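Local coordinates for protein flagellin hook IN motif family (Aeromonas hydrophila subsp. hydrophila, PDB 6XI1) that probably helps extend a bacterial RTX adhesin toward its target, through calcium-binding tandem beta-sandwich repeats, at residues 37-41 and 42-46. Sequence-based numbering, arbitrary orientation.
Sequences EDEST and PLLTE. With CA (calcium ion), chain M; CA (calcium ion), chain L.
The flat carboxylate of Glu39 is held at its oxygens, and waters link its OE2 to Ser40 and Thr45. One water donates to OE2 and to Ser40 OG and accepts from Thr45 N. A second lies within bonding distance of Glu39 OE2 and Thr45 O, with more acceptors around it than it has protons. OE1 is bonded to Thr36 N. The carbonyl of Leu43 receives the Ser40 hydroxyl in its own plane, on a lone pair, with OG 2.7 Å from O and a C=O...OG angle of 135°. Ser40 OG sits between its backbone N and carbonyl carbon (chi1 60°), which aims it across the loop. Leu44 packs against the inside of the loop. Its CD1 lies 3.9 Å from Glu37 CA, and its CD2 is 3.1 Å from Ser40 O, a buried oxygen with no polar partner. A cis peptide precedes Pro42. Glu37 runs out extended, with CG anti to the backbone N (chi1 170°), to reach two calcium ions. Its carboxylate chelates one through both oxygens, while OE2, 2.3 Å from the second, bridges them. Asp38 OD2 joins at the second ion, also at 2.3 Å; its OD1 is hydrogen-bonded to Asn92 ND2, which probably helps orient the carboxylate. Gln96 and Asp129 help complete this site. The loop between antiparallel strands 26-36 and 43-53 thus presents two acids to calcium, consistent with a calcium-stiffened adhesin.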
loop_
_atom_site.group_PDB
_atom_site.type_symbol
_atom_site.label_atom_id
_atom_site.label_comp_id
_atom_site.label_asym_id
_atom_site.label_seq_id
_atom_site.Cartn_x
_atom_site.Cartn_y
_atom_site.Cartn_z
ATOM N N GLU A 37 44.786 -24.288 29.354
ATOM C CA GLU A 37 44.644 -22.937 28.788
ATOM C C GLU A 37 43.715 -22.118 29.683
ATOM O O GLU A 37 42.687 -22.682 30.090
ATOM C CB GLU A 37 44.092 -23.073 27.367
ATOM C CG GLU A 37 43.667 -21.746 26.766
ATOM C CD GLU A 37 42.936 -21.847 25.438
ATOM O OE1 GLU A 37 42.886 -22.935 24.857
ATOM O OE2 GLU A 37 42.454 -20.824 24.993
ATOM N N ASP A 38 44.096 -20.880 29.975
ATOM C CA ASP A 38 43.341 -19.863 30.753
ATOM C C ASP A 38 43.074 -20.312 32.210
ATOM O O ASP A 38 42.174 -19.714 32.854
ATOM C CB ASP A 38 42.034 -19.494 30.027
ATOM C CG ASP A 38 42.248 -18.927 28.622
ATOM O OD1 ASP A 38 43.227 -18.197 28.417
ATOM O OD2 ASP A 38 41.446 -19.261 27.719
ATOM N N GLU A 39 43.793 -21.309 32.747
ATOM C CA GLU A 39 43.578 -21.729 34.173
ATOM C C GLU A 39 44.149 -20.618 35.062
ATOM O O GLU A 39 43.691 -20.467 36.221
ATOM C CB GLU A 39 44.158 -23.109 34.511
ATOM C CG GLU A 39 45.682 -23.148 34.543
ATOM C CD GLU A 39 46.313 -24.454 35.009
ATOM O OE1 GLU A 39 45.675 -25.529 34.825
ATOM O OE2 GLU A 39 47.441 -24.397 35.549
ATOM N N SER A 40 45.085 -19.851 34.513
ATOM C CA SER A 40 45.849 -18.793 35.202
ATOM C C SER A 40 46.484 -17.894 34.142
ATOM O O SER A 40 46.559 -18.314 32.983
ATOM C CB SER A 40 46.904 -19.411 36.114
ATOM O OG SER A 40 47.837 -20.214 35.383
ATOM N N THR A 41 46.920 -16.698 34.529
ATOM C CA THR A 41 47.451 -15.656 33.620
ATOM C C THR A 41 48.448 -14.814 34.410
ATOM O O THR A 41 48.254 -14.627 35.607
ATOM C CB THR A 41 46.296 -14.824 33.032
ATOM O OG1 THR A 41 46.855 -13.784 32.234
ATOM C CG2 THR A 41 45.383 -14.208 34.074
ATOM N N PRO A 42 49.541 -14.287 33.819
ATOM C CA PRO A 42 49.920 -14.548 32.430
ATOM C C PRO A 42 50.577 -15.913 32.137
ATOM O O PRO A 42 50.744 -16.238 30.958
ATOM C CB PRO A 42 50.983 -13.459 32.171
ATOM C CG PRO A 42 51.624 -13.251 33.525
ATOM C CD PRO A 42 50.491 -13.403 34.511
ATOM N N LEU A 43 50.986 -16.654 33.176
ATOM C CA LEU A 43 51.670 -17.960 32.999
ATOM C C LEU A 43 50.716 -19.070 33.410
ATOM O O LEU A 43 49.910 -18.881 34.357
ATOM C CB LEU A 43 52.934 -18.041 33.858
ATOM C CG LEU A 43 54.070 -17.069 33.543
ATOM C CD1 LEU A 43 55.265 -17.362 34.453
ATOM C CD2 LEU A 43 54.500 -17.155 32.092
ATOM N N LEU A 44 50.869 -20.208 32.731
ATOM C CA LEU A 44 50.459 -21.535 33.219
ATOM C C LEU A 44 51.716 -22.158 33.831
ATOM O O LEU A 44 52.776 -22.117 33.178
ATOM C CB LEU A 44 49.923 -22.378 32.065
ATOM C CG LEU A 44 48.943 -21.660 31.131
ATOM C CD1 LEU A 44 48.325 -22.659 30.177
ATOM C CD2 LEU A 44 47.850 -20.932 31.920
ATOM N N THR A 45 51.578 -22.702 35.030
ATOM C CA THR A 45 52.730 -23.198 35.812
ATOM C C THR A 45 52.336 -24.519 36.442
ATOM O O THR A 45 51.179 -24.672 36.944
ATOM C CB THR A 45 53.177 -22.179 36.864
ATOM O OG1 THR A 45 52.108 -22.146 37.812
ATOM C CG2 THR A 45 53.409 -20.789 36.335
ATOM N N GLU A 46 53.272 -25.449 36.396
ATOM C CA GLU A 46 53.159 -26.776 37.024
ATOM C C GLU A 46 54.494 -27.077 37.713
ATOM O O GLU A 46 55.542 -26.625 37.216
ATOM C CB GLU A 46 52.792 -27.835 35.988
ATOM C CG GLU A 46 52.581 -29.207 36.595
ATOM C CD GLU A 46 51.272 -29.396 37.345
ATOM O OE1 GLU A 46 50.886 -28.505 38.120
ATOM O OE2 GLU A 46 50.636 -30.434 37.146
HETATM CA CA CA M . 41.228 -18.900 25.444
HETATM CA CA CA L . 41.612 -22.021 22.887
HETATM O O HOH W 1 48.671 -26.399 36.874
HETATM O O HOH W 2 48.792 -22.471 36.467
HETATM O O HOH W 3 38.856 -19.380 26.012
HETATM O O HOH W 4 40.650 -16.815 26.356
#